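Long-range contacts in deoxyribodipyrimidine photo-lyase (PDB 3UMV), which uses light energy absorbed with its FAD cofactor to split cyclobutane pyrimidine dimers in ultraviolet-damaged DNA back into separate pyrimidines: residues 385-391 against 424-428; 90-94 against 286-292; 67-71 against 209-214; 131-137 against 161-167. All blocks are in the same frame, centred on the assembly; numbering follows the deposited sequence. Where two conformers were deposited one is given.

Contact 1: residues 385-391 against 424-428; sequences MVHHGKM and YEIDG. With FAD (flavin-adenine dinucleotide), chain I; URE (urea), chain J; EDO (1,2-ethanediol), chain C.
With CG trailing away from its own carbonyl (chi1 -59°) and the chain bent at chi2 (-81°), Glu425 folds its carboxylate against Met385 and Met391, while Met385, extended through CG and SD, crosses it at about a right angle. Met385 CG lies 3.5 Å from Glu425 CD. Glu425 OE2 accepts the N-H of Met391 at 3.2 Å through its syn lone pair, the bond fairly straight; OE1 rests against Met391 CB, with Arg396 a distant, weak ion-pair partner. A second bond ties backbone to backbone: Ile426 N reaches Gly389 O at 2.9 Å, in the carbonyl plane and nearly linear (170°). Gly389, the first residue past the helix, has positive phi, where a side chain would jam against the preceding carbonyl. Val386 CG2 sits over the centre of the Tyr424 ring, a CH-pi contact of 3.9 Å to the centroid. Shortening Glu425 to an alanine removes the carboxylate, which would probably leave Met391 N without its acceptor and open a gap beside the Met385 thioether. Beyond this junction both segments reach FAD: Lys390 NZ donates to O2P at 2.8 Å, and FAD N3 donates to Asp427 O at 2.7 Å. Ser285 and Arg396 fix the Asp427 carboxylate. The contact thus joins the C-terminal ends of helices 376-388 and 410-424, with helix 393-405 packed on Met385 and Met391 and helix 285-290 on Ile426.

Contact 2: residues 90-94 against 286-292; sequences LGFLL and PYLHFGH
The Phe92 ring leans obliquely on that of Phe290, its CD2 lying 3.5 Å from Phe290 CE2. The two planes are inclined at 34° with centroids 5.4 Å apart, so the rings meet at a slant. Further round the same ring, Phe92 CE2 approaches His292 NE2 at 3.6 Å, in line with the edge of the imidazole; these planes are closer to parallel, but the imidazole is displaced well to the side, with little overlap. At the tip, Phe92 CZ meets Tyr287 CE2, which lies near the phenylalanine plane, and Pro286 CB at 4.2 Å. One phenyl ring therefore touches four side chains of 286-292 with its CD2, CE2 and CZ atoms. Its chi1 of -159° places CG opposite the backbone N and carries the ring across to them. The aromatic cluster of Phe92, Phe290 and His292 joins helix 87-106 of the photolyase alpha/beta domain to helix 285-290, which carries FAD-pocket residues: Leu288 touches the flavin cofactor. The local axes cross at -73° and stay 11.2 Å apart, a distance spanned by large side chains with no hydrogen bond between the segments. Gly291, with positive phi, closes the second helix in a Schellman motif, and the turn brings His292 back beside Phe290, whose CB lies over one face of the imidazole. Alongside, Leu93 CB packs on Phe290 CE1 at 3.8 Å, the two side chains crossing at about a right angle. The Tyr287 hydroxyl is bonded to the backbone oxygen of Glu243, and Leu93 also touches a bound urea.

Contact 3: residues 67-71 against 209-214; sequences ASPLA and VVPWDR
Trp212 reaches past Pro69 to strand residue Ala71, and its side chain can be followed outward. From CB, CG stands opposite the backbone N (chi1 -177°), which sends the indole across the 67-71 segment. CE3 is the first ring atom to touch: it lies 3.5 Å from Pro69 CB and 3.4 Å from Leu70 O, both oblique to the ring plane. Next, CZ3 meets Ala71 CB at 3.4 Å, and CH2 touches the same methyl. On the pyrrole side NE1 donates to Glu215 O, outside the segments, which helps to set the turn of the ring, and Arg214 CB covers part of one indole face. A smaller leucine at Trp212 would probably lose the reach to Ala71 and leave Glu215 O without its indole donor. Pro69 CG lies over one face of the Arg214 guanidinium, toward its rim, while Val210 CG2 packs 3.7 Å from Pro69 N. No direct hydrogen bond joins the segments; two waters bridge them instead. One donates to Ser68 O and accepts from Val210 N at 2.9 Å, the other accepts from Leu70 N and donates to Val210 O at 2.8 Å. Ala67 closes helix 54-66 with a Schellman motif. The loop 209-214 thus laces across the start of strand 70-75, with Val209 against helix 54-66 and Trp212 against Phe112 of strand 111-114.

Contact 4: residues 131-137 against 161-167; sequences STLVADF and VAVHQVD
Val161 opens the parallel pairing, its CG1 lying 3.8 Å from Ser131 O. Ala162 then donates its N-H to that same oxygen and accepts from Leu133 N, the latter bond 2.8 Å long and nearly straight. Val163 carries CG1 past Leu133 O toward Leu133 CD2, on the sheet face that helix 141-157 covers. His164 bonds both ways, its N to Leu133 O and its O to Ala135 N; on the opposite face, its ring receives Thr132 CG2 over its centre, a CH-pi contact of 4.3 Å to the centroid. Gln165, extended with CG opposite the backbone N (chi1 178°), returns to the first segment: NE2 donates to Asp136 O at 3.1 Å, almost linearly (169°) but from above the carbonyl plane. The same NE2 lies at the edge of the Phe137 ring, the amide and ring planes 74° apart, and OE1 is taken by Arg27. Val166 N closes the ladder on Ala135 O at 2.8 Å, and Val166 CG2 meets Val134 CG1. Asp167 flanks the Phe137 ring with OD2, 4.0 Å from CD1, while Asn170 and the backbone of Val174 hold that oxygen. Within the beta-alpha-beta unit of strand 132-135, helix 141-157 and strand 162-166, five backbone bonds set the register, and the glutamine amide carries the pairing one residue beyond the last bridge, Ala135 with Gln165, so that a buried carbonyl there still has a donor.

Overall arrangement
Contacts 1, 2 and 4 are buried, whereas contact 3 is partly exposed and lies farthest from the centre of the chain. Contacts 1 and 2 touch, Ile426 resting on Pro286 and Phe290, and both border the FAD pocket; yet contact 1 adds one backbone and one carboxylate hydrogen bond to its apolar packing, and contact 2 is held by aromatic and aliphatic packing, with no hydrogen bond between its segments. Contacts 3 and 4 reach the same mixed sheet, their centres about 17 Å apart: contact 4 is a regular parallel ladder within it, contact 3 a loop clasped to a strand through indole packing and bridging waters. Helix 87-106, next after strand 70-75, leads from the sheet to contact 2.

Contact 1: residues 385-391 against 424-428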
# COMPACT_ATOMS: atom_id res chain seq x y z
N MET A 385 -13.19 -9.76 -6.06
CA MET A 385 -11.81 -9.81 -5.58
C MET A 385 -11.01 -10.94 -6.26
O MET A 385 -9.90 -10.73 -6.75
CB MET A 385 -11.79 -9.95 -4.06
CG MET A 385 -10.39 -9.93 -3.47
SD MET A 385 -10.37 -10.11 -1.67
CE MET A 385 -11.31 -11.63 -1.48
N VAL A 386 -11.58 -12.14 -6.30
CA VAL A 386 -10.88 -13.29 -6.86
C VAL A 386 -10.52 -13.09 -8.33
O VAL A 386 -9.39 -13.32 -8.71
CB VAL A 386 -11.69 -14.60 -6.70
CG1 VAL A 386 -11.07 -15.73 -7.52
CG2 VAL A 386 -11.80 -15.00 -5.22
N HIS A 387 -11.48 -12.67 -9.15
CA HIS A 387 -11.26 -12.63 -10.60
C HIS A 387 -10.80 -11.28 -11.15
O HIS A 387 -10.05 -11.23 -12.13
CB HIS A 387 -12.50 -13.11 -11.34
CG HIS A 387 -12.86 -14.53 -11.02
ND1 HIS A 387 -12.17 -15.60 -11.56
CD2 HIS A 387 -13.80 -15.05 -10.21
CE1 HIS A 387 -12.69 -16.72 -11.10
NE2 HIS A 387 -13.68 -16.42 -10.28
N HIS A 388 -11.23 -10.19 -10.52
CA HIS A 388 -10.85 -8.86 -10.96
C HIS A 388 -9.61 -8.35 -10.20
O HIS A 388 -8.82 -7.59 -10.74
CB HIS A 388 -12.03 -7.89 -10.78
CG HIS A 388 -11.80 -6.52 -11.34
ND1 HIS A 388 -11.81 -5.39 -10.54
CD2 HIS A 388 -11.61 -6.08 -12.60
CE1 HIS A 388 -11.60 -4.32 -11.29
NE2 HIS A 388 -11.49 -4.72 -12.55
N GLY A 389 -9.44 -8.77 -8.94
CA GLY A 389 -8.30 -8.34 -8.15
C GLY A 389 -8.46 -7.01 -7.42
O GLY A 389 -7.51 -6.48 -6.83
N LYS A 390 -9.66 -6.44 -7.44
CA LYS A 390 -9.90 -5.20 -6.72
C LYS A 390 -11.38 -5.14 -6.40
O LYS A 390 -12.20 -4.84 -7.27
CB LYS A 390 -9.44 -3.99 -7.55
CG LYS A 390 -9.55 -2.65 -6.83
CD LYS A 390 -9.00 -1.49 -7.69
CE LYS A 390 -9.20 -0.13 -7.04
NZ LYS A 390 -10.66 0.30 -6.99
N MET A 391 -11.73 -5.47 -5.17
CA MET A 391 -13.13 -5.47 -4.75
C MET A 391 -13.55 -4.03 -4.52
O MET A 391 -12.75 -3.23 -4.03
CB MET A 391 -13.32 -6.25 -3.46
CG MET A 391 -14.77 -6.36 -3.02
SD MET A 391 -14.96 -7.06 -1.36
CE MET A 391 -13.95 -8.53 -1.49
N TYR A 424 -5.65 -12.15 -2.81
CA TYR A 424 -6.32 -11.78 -4.05
C TYR A 424 -6.23 -10.31 -4.48
O TYR A 424 -6.28 -10.02 -5.68
CB TYR A 424 -7.80 -12.19 -3.96
CG TYR A 424 -7.98 -13.70 -4.00
CD1 TYR A 424 -8.36 -14.42 -2.87
CD2 TYR A 424 -7.74 -14.40 -5.16
CE1 TYR A 424 -8.53 -15.81 -2.92
CE2 TYR A 424 -7.90 -15.78 -5.22
CZ TYR A 424 -8.28 -16.47 -4.10
OH TYR A 424 -8.44 -17.83 -4.17
N GLU A 425 -6.15 -9.39 -3.52
CA GLU A 425 -6.16 -7.98 -3.88
C GLU A 425 -4.82 -7.52 -4.47
O GLU A 425 -3.75 -7.86 -3.98
CB GLU A 425 -6.53 -7.09 -2.69
CG GLU A 425 -7.87 -7.36 -2.07
CD GLU A 425 -9.04 -6.72 -2.81
OE1 GLU A 425 -10.13 -6.62 -2.22
OE2 GLU A 425 -8.88 -6.30 -3.97
N ILE A 426 -4.89 -6.74 -5.54
CA ILE A 426 -3.69 -6.18 -6.13
C ILE A 426 -3.08 -5.12 -5.22
O ILE A 426 -1.88 -4.88 -5.27
CB ILE A 426 -3.98 -5.62 -7.54
CG1 ILE A 426 -2.67 -5.25 -8.24
CG2 ILE A 426 -4.97 -4.45 -7.48
CD1 ILE A 426 -1.71 -6.40 -8.33
N ASP A 427 -3.90 -4.54 -4.35
CA ASP A 427 -3.48 -3.48 -3.44
C ASP A 427 -3.28 -3.97 -2.00
O ASP A 427 -3.12 -3.18 -1.06
CB ASP A 427 -4.47 -2.28 -3.52
CG ASP A 427 -5.92 -2.67 -3.17
OD1 ASP A 427 -6.14 -3.70 -2.52
OD2 ASP A 427 -6.84 -1.92 -3.56
N GLY A 428 -3.26 -5.30 -1.83
CA GLY A 428 -3.21 -5.93 -0.53
C GLY A 428 -1.82 -6.02 0.06
O GLY A 428 -0.87 -5.48 -0.52
PA FAD I . -10.75 5.55 -4.10
O1A FAD I . -12.12 5.68 -3.51
O2A FAD I . -10.57 6.21 -5.44
O5B FAD I . -9.70 6.12 -3.03
C5B FAD I . -8.50 6.76 -3.42
C4B FAD I . -7.37 6.39 -2.45
O4B FAD I . -7.68 6.75 -1.12
C3B FAD I . -7.14 4.89 -2.40
O3B FAD I . -6.31 4.46 -3.46
C2B FAD I . -6.46 4.75 -1.07
O2B FAD I . -5.12 5.19 -1.18
C1B FAD I . -7.19 5.77 -0.23
N9A FAD I . -8.30 5.14 0.50
C8A FAD I . -9.61 5.04 0.13
N7A FAD I . -10.28 4.39 1.11
C5A FAD I . -9.40 4.06 2.10
C6A FAD I . -9.51 3.41 3.33
N6A FAD I . -10.69 3.03 3.83
N1A FAD I . -8.39 3.24 4.12
C2A FAD I . -7.18 3.73 3.70
N3A FAD I . -7.07 4.37 2.49
C4A FAD I . -8.16 4.54 1.72
N1 FAD I . -6.90 -0.47 0.71
C2 FAD I . -5.70 -0.81 0.16
O2 FAD I . -5.04 0.09 -0.37
N3 FAD I . -5.24 -2.11 0.22
C4 FAD I . -6.00 -3.10 0.82
O4 FAD I . -5.59 -4.26 0.87
C4X FAD I . -7.21 -2.74 1.40
N5 FAD I . -8.02 -3.67 2.01
C5X FAD I . -9.21 -3.30 2.59
C6 FAD I . -10.01 -4.25 3.23
C7 FAD I . -11.22 -3.87 3.82
C7M FAD I . -12.06 -4.91 4.52
C8 FAD I . -11.63 -2.53 3.75
C8M FAD I . -12.92 -2.07 4.35
C9 FAD I . -10.84 -1.60 3.10
C9A FAD I . -9.64 -1.98 2.52
N10 FAD I . -8.86 -1.05 1.87
C10 FAD I . -7.66 -1.43 1.33
C1' FAD I . -9.27 0.41 1.76
C2' FAD I . -10.10 0.75 0.49
O2' FAD I . -11.19 -0.15 0.24
C3' FAD I . -9.26 0.83 -0.80
O3' FAD I . -8.16 1.67 -0.58
C4' FAD I . -10.05 1.38 -2.00
O4' FAD I . -11.17 0.55 -2.25
C5' FAD I . -9.10 1.43 -3.20
O5' FAD I . -9.73 1.65 -4.44
P FAD I . -9.52 3.06 -5.18
O1P FAD I . -8.05 3.40 -5.27
O2P FAD I . -10.20 3.03 -6.52
O3P FAD I . -10.35 3.97 -4.13
C URE J . -13.80 -1.63 -8.50
O URE J . -13.95 -2.77 -8.05
N1 URE J . -14.82 -0.96 -8.98
N2 URE J . -12.59 -1.15 -8.64
C1 EDO C . -10.76 -0.84 -11.67
O1 EDO C . -11.35 -1.68 -10.76
C2 EDO C . -10.21 0.32 -11.20
O2 EDO C . -10.75 0.85 -10.05

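Contact 2: residues 90-94 against 286-292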
# COMPACT_ATOMS: atom_id res chain seq x y z
N LEU A 90 3.26 -10.39 -7.65
CA LEU A 90 4.65 -10.46 -8.10
C LEU A 90 4.79 -10.00 -9.55
O LEU A 90 5.74 -9.29 -9.91
CB LEU A 90 5.18 -11.88 -7.91
CG LEU A 90 5.37 -12.29 -6.45
CD1 LEU A 90 5.65 -13.79 -6.33
CD2 LEU A 90 6.49 -11.51 -5.83
N GLY A 91 3.82 -10.37 -10.38
CA GLY A 91 3.89 -10.02 -11.78
C GLY A 91 3.78 -8.52 -11.96
O GLY A 91 4.52 -7.92 -12.74
N PHE A 92 2.86 -7.92 -11.22
CA PHE A 92 2.65 -6.47 -11.26
C PHE A 92 3.90 -5.71 -10.78
O PHE A 92 4.32 -4.73 -11.40
CB PHE A 92 1.44 -6.09 -10.40
CG PHE A 92 0.82 -4.75 -10.75
CD1 PHE A 92 -0.13 -4.66 -11.76
CD2 PHE A 92 1.17 -3.59 -10.05
CE1 PHE A 92 -0.70 -3.44 -12.08
CE2 PHE A 92 0.60 -2.38 -10.36
CZ PHE A 92 -0.34 -2.29 -11.37
N LEU A 93 4.48 -6.16 -9.67
CA LEU A 93 5.65 -5.49 -9.13
C LEU A 93 6.80 -5.59 -10.13
O LEU A 93 7.43 -4.59 -10.45
CB LEU A 93 6.07 -6.13 -7.79
CG LEU A 93 7.32 -5.57 -7.11
CD1 LEU A 93 7.27 -5.89 -5.64
CD2 LEU A 93 8.60 -6.11 -7.73
N LEU A 94 7.05 -6.79 -10.63
CA LEU A 94 8.22 -6.98 -11.50
C LEU A 94 8.08 -6.30 -12.85
O LEU A 94 9.06 -5.76 -13.38
CB LEU A 94 8.57 -8.46 -11.66
CG LEU A 94 9.18 -9.12 -10.42
CD1 LEU A 94 9.16 -10.63 -10.59
CD2 LEU A 94 10.60 -8.61 -10.17
N PRO A 286 -3.80 0.31 -6.78
CA PRO A 286 -2.71 -0.59 -7.18
C PRO A 286 -1.38 0.16 -7.28
O PRO A 286 -0.35 -0.24 -6.74
CB PRO A 286 -3.15 -1.09 -8.56
CG PRO A 286 -4.64 -0.89 -8.58
CD PRO A 286 -4.92 0.32 -7.74
N TYR A 287 -1.43 1.30 -7.96
CA TYR A 287 -0.27 2.17 -8.12
C TYR A 287 0.26 2.74 -6.81
O TYR A 287 1.47 2.78 -6.59
CB TYR A 287 -0.64 3.29 -9.09
CG TYR A 287 -1.09 2.76 -10.44
CD1 TYR A 287 -2.40 2.96 -10.89
CD2 TYR A 287 -0.21 2.10 -11.27
CE1 TYR A 287 -2.81 2.47 -12.14
CE2 TYR A 287 -0.61 1.62 -12.51
CZ TYR A 287 -1.90 1.82 -12.94
OH TYR A 287 -2.27 1.34 -14.18
N LEU A 288 -0.63 3.16 -5.92
CA LEU A 288 -0.23 3.73 -4.65
C LEU A 288 0.41 2.65 -3.77
O LEU A 288 1.41 2.91 -3.09
CB LEU A 288 -1.44 4.34 -3.93
CG LEU A 288 -1.98 5.63 -4.57
CD1 LEU A 288 -3.25 6.06 -3.86
CD2 LEU A 288 -0.96 6.74 -4.54
N HIS A 289 -0.15 1.44 -3.81
CA HIS A 289 0.44 0.37 -3.02
C HIS A 289 1.91 0.09 -3.34
O HIS A 289 2.74 -0.07 -2.43
CB HIS A 289 -0.33 -0.94 -3.15
CG HIS A 289 0.36 -2.05 -2.44
ND1 HIS A 289 1.16 -2.97 -3.09
CD2 HIS A 289 0.47 -2.32 -1.12
CE1 HIS A 289 1.69 -3.79 -2.20
NE2 HIS A 289 1.29 -3.42 -1.00
N PHE A 290 2.23 0.02 -4.62
CA PHE A 290 3.57 -0.29 -5.06
C PHE A 290 4.41 0.98 -5.18
O PHE A 290 5.58 0.93 -5.51
CB PHE A 290 3.53 -1.03 -6.40
CG PHE A 290 2.99 -2.43 -6.29
CD1 PHE A 290 3.77 -3.43 -5.75
CD2 PHE A 290 1.71 -2.74 -6.72
CE1 PHE A 290 3.29 -4.73 -5.64
CE2 PHE A 290 1.22 -4.03 -6.62
CZ PHE A 290 2.01 -5.03 -6.09
N GLY A 291 3.81 2.13 -4.87
CA GLY A 291 4.51 3.39 -4.99
C GLY A 291 4.86 3.77 -6.42
O GLY A 291 5.81 4.54 -6.64
N HIS A 292 4.10 3.28 -7.40
CA HIS A 292 4.30 3.69 -8.80
C HIS A 292 3.95 5.16 -8.98
O HIS A 292 4.42 5.82 -9.92
CB HIS A 292 3.43 2.89 -9.76
CG HIS A 292 3.76 1.43 -9.82
ND1 HIS A 292 4.98 0.92 -9.44
CD2 HIS A 292 3.03 0.38 -10.24
CE1 HIS A 292 4.97 -0.39 -9.59
NE2 HIS A 292 3.80 -0.74 -10.10

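Contact 3: residues 67-71 against 209-214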
# COMPACT_ATOMS: atom_id res chain seq x y z
N ALA A 67 29.89 15.38 -3.73
CA ALA A 67 30.60 15.09 -4.97
C ALA A 67 30.79 13.59 -5.18
O ALA A 67 31.82 13.14 -5.68
CB ALA A 67 31.96 15.82 -5.01
N SER A 68 29.77 12.81 -4.81
CA SER A 68 29.83 11.36 -4.88
C SER A 68 28.75 10.83 -5.80
O SER A 68 27.75 11.52 -6.05
CB SER A 68 29.67 10.76 -3.48
OG SER A 68 30.70 11.22 -2.62
N PRO A 69 28.95 9.61 -6.34
CA PRO A 69 27.97 9.00 -7.24
C PRO A 69 26.75 8.45 -6.50
O PRO A 69 26.79 8.27 -5.28
CB PRO A 69 28.76 7.85 -7.88
CG PRO A 69 29.78 7.50 -6.88
CD PRO A 69 30.16 8.80 -6.20
N LEU A 70 25.69 8.18 -7.26
CA LEU A 70 24.39 7.79 -6.72
C LEU A 70 23.90 6.52 -7.41
O LEU A 70 23.96 6.42 -8.63
CB LEU A 70 23.38 8.90 -6.99
CG LEU A 70 21.92 8.62 -6.60
CD1 LEU A 70 21.77 8.47 -5.10
CD2 LEU A 70 21.00 9.71 -7.11
N ALA A 71 23.42 5.56 -6.62
CA ALA A 71 22.86 4.32 -7.15
C ALA A 71 21.55 3.97 -6.47
O ALA A 71 21.32 4.36 -5.32
CB ALA A 71 23.83 3.18 -6.98
N VAL A 209 24.21 14.68 -10.32
CA VAL A 209 25.26 13.99 -9.58
C VAL A 209 26.36 13.56 -10.55
O VAL A 209 26.10 13.37 -11.74
CB VAL A 209 24.72 12.74 -8.85
CG1 VAL A 209 23.66 13.15 -7.83
CG2 VAL A 209 24.15 11.75 -9.84
N VAL A 210 27.58 13.40 -10.04
CA VAL A 210 28.68 12.97 -10.89
C VAL A 210 28.37 11.59 -11.47
O VAL A 210 27.63 10.82 -10.87
CB VAL A 210 30.03 12.95 -10.13
CG1 VAL A 210 30.32 14.31 -9.52
CG2 VAL A 210 30.04 11.87 -9.07
N PRO A 211 28.92 11.28 -12.65
CA PRO A 211 28.59 10.01 -13.29
C PRO A 211 29.03 8.80 -12.47
O PRO A 211 29.96 8.89 -11.66
CB PRO A 211 29.35 10.07 -14.62
CG PRO A 211 30.42 11.08 -14.40
CD PRO A 211 29.84 12.09 -13.47
N TRP A 212 28.38 7.67 -12.70
CA TRP A 212 28.71 6.46 -11.97
C TRP A 212 29.92 5.76 -12.57
O TRP A 212 29.94 5.42 -13.75
CB TRP A 212 27.52 5.50 -11.96
CG TRP A 212 27.76 4.27 -11.16
CD1 TRP A 212 28.23 3.08 -11.62
CD2 TRP A 212 27.53 4.10 -9.76
NE1 TRP A 212 28.31 2.17 -10.59
CE2 TRP A 212 27.88 2.78 -9.43
CE3 TRP A 212 27.06 4.94 -8.74
CZ2 TRP A 212 27.79 2.27 -8.14
CZ3 TRP A 212 26.96 4.44 -7.46
CH2 TRP A 212 27.32 3.12 -7.17
N ASP A 213 30.93 5.54 -11.73
CA ASP A 213 32.17 4.95 -12.19
C ASP A 213 32.59 3.77 -11.31
O ASP A 213 33.76 3.40 -11.27
CB ASP A 213 33.28 6.01 -12.19
CG ASP A 213 33.69 6.44 -10.79
OD1 ASP A 213 34.89 6.74 -10.60
OD2 ASP A 213 32.83 6.46 -9.89
N ARG A 214 31.63 3.19 -10.59
CA ARG A 214 31.94 2.07 -9.70
C ARG A 214 31.45 0.76 -10.29
O ARG A 214 31.27 0.64 -11.51
CB ARG A 214 31.33 2.29 -8.32
CG ARG A 214 31.68 3.62 -7.67
CD ARG A 214 33.18 3.81 -7.50
NE ARG A 214 33.49 5.13 -6.97
CZ ARG A 214 33.54 5.43 -5.68
NH1 ARG A 214 33.30 4.49 -4.77
NH2 ARG A 214 33.83 6.67 -5.29
O HOH W 1 27.36 13.98 -7.22
O HOH W 2 26.22 8.52 -10.08

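Contact 4: residues 131-137 against 161-167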
# COMPACT_ATOMS: atom_id res chain seq x y z
N SER A 131 29.08 5.75 1.43
CA SER A 131 29.11 6.66 2.57
C SER A 131 27.77 6.63 3.28
O SER A 131 27.70 6.65 4.51
CB SER A 131 29.40 8.08 2.10
OG SER A 131 28.40 8.50 1.19
N THR A 132 26.69 6.58 2.50
CA THR A 132 25.35 6.60 3.07
C THR A 132 24.40 5.62 2.40
O THR A 132 24.39 5.49 1.18
CB THR A 132 24.75 8.02 3.00
OG1 THR A 132 25.68 8.97 3.55
CG2 THR A 132 23.44 8.09 3.79
N LEU A 133 23.60 4.94 3.22
CA LEU A 133 22.47 4.16 2.74
C LEU A 133 21.20 4.92 3.09
O LEU A 133 21.00 5.30 4.24
CB LEU A 133 22.45 2.78 3.41
CG LEU A 133 21.21 1.91 3.17
CD1 LEU A 133 21.16 1.42 1.75
CD2 LEU A 133 21.21 0.73 4.14
N VAL A 134 20.33 5.14 2.10
CA VAL A 134 19.04 5.78 2.36
C VAL A 134 17.94 4.76 2.14
O VAL A 134 17.88 4.14 1.09
CB VAL A 134 18.80 6.97 1.42
CG1 VAL A 134 17.42 7.60 1.70
CG2 VAL A 134 19.94 7.99 1.56
N ALA A 135 17.06 4.59 3.11
CA ALA A 135 15.91 3.70 2.91
C ALA A 135 14.61 4.49 2.90
O ALA A 135 14.56 5.58 3.46
CB ALA A 135 15.87 2.61 3.98
N ASP A 136 13.58 3.95 2.26
CA ASP A 136 12.24 4.51 2.37
C ASP A 136 11.50 3.86 3.55
O ASP A 136 12.10 3.09 4.32
CB ASP A 136 11.44 4.49 1.03
CG ASP A 136 11.38 3.10 0.36
OD1 ASP A 136 11.42 3.03 -0.89
OD2 ASP A 136 11.24 2.09 1.08
N PHE A 137 10.24 4.21 3.74
CA PHE A 137 9.52 3.84 4.95
C PHE A 137 8.26 3.02 4.74
O PHE A 137 7.41 3.36 3.91
CB PHE A 137 9.11 5.07 5.77
CG PHE A 137 8.12 4.75 6.86
CD1 PHE A 137 6.76 4.94 6.65
CD2 PHE A 137 8.54 4.18 8.05
CE1 PHE A 137 5.83 4.62 7.65
CE2 PHE A 137 7.63 3.84 9.05
CZ PHE A 137 6.26 4.06 8.84
N VAL A 161 29.40 3.85 7.93
CA VAL A 161 28.33 4.09 6.96
C VAL A 161 27.12 4.70 7.63
O VAL A 161 26.62 4.18 8.63
CB VAL A 161 27.87 2.82 6.25
CG1 VAL A 161 26.62 3.14 5.39
CG2 VAL A 161 28.98 2.22 5.41
N ALA A 162 26.64 5.80 7.06
CA ALA A 162 25.47 6.47 7.58
C ALA A 162 24.22 5.78 7.05
O ALA A 162 24.20 5.29 5.92
CB ALA A 162 25.48 7.93 7.18
N VAL A 163 23.18 5.71 7.87
CA VAL A 163 21.90 5.16 7.41
C VAL A 163 20.79 6.16 7.70
O VAL A 163 20.58 6.55 8.86
CB VAL A 163 21.56 3.80 8.05
CG1 VAL A 163 20.29 3.25 7.42
CG2 VAL A 163 22.71 2.81 7.90
N HIS A 164 20.07 6.58 6.65
CA HIS A 164 18.95 7.51 6.81
C HIS A 164 17.70 6.82 6.30
O HIS A 164 17.76 6.06 5.33
CB HIS A 164 19.14 8.77 5.97
CG HIS A 164 20.31 9.62 6.38
ND1 HIS A 164 20.55 10.85 5.82
CD2 HIS A 164 21.30 9.42 7.28
CE1 HIS A 164 21.64 11.38 6.35
NE2 HIS A 164 22.12 10.52 7.24
N GLN A 165 16.57 7.09 6.95
CA GLN A 165 15.27 6.66 6.43
C GLN A 165 14.40 7.87 6.11
O GLN A 165 14.32 8.81 6.89
CB GLN A 165 14.55 5.78 7.44
CG GLN A 165 13.16 5.33 6.98
CD GLN A 165 12.55 4.37 7.95
OE1 GLN A 165 12.50 4.63 9.15
NE2 GLN A 165 12.07 3.25 7.44
N VAL A 166 13.74 7.83 4.97
CA VAL A 166 12.93 8.95 4.54
C VAL A 166 11.51 8.44 4.34
O VAL A 166 11.31 7.41 3.70
CB VAL A 166 13.47 9.54 3.21
CG1 VAL A 166 12.55 10.66 2.70
CG2 VAL A 166 14.89 10.07 3.40
N ASP A 167 10.52 9.13 4.91
CA ASP A 167 9.14 8.82 4.57
C ASP A 167 8.83 9.43 3.21
O ASP A 167 8.64 10.66 3.09
CB ASP A 167 8.17 9.32 5.63
CG ASP A 167 6.74 8.83 5.39
OD1 ASP A 167 6.42 8.41 4.27
OD2 ASP A 167 5.94 8.89 6.34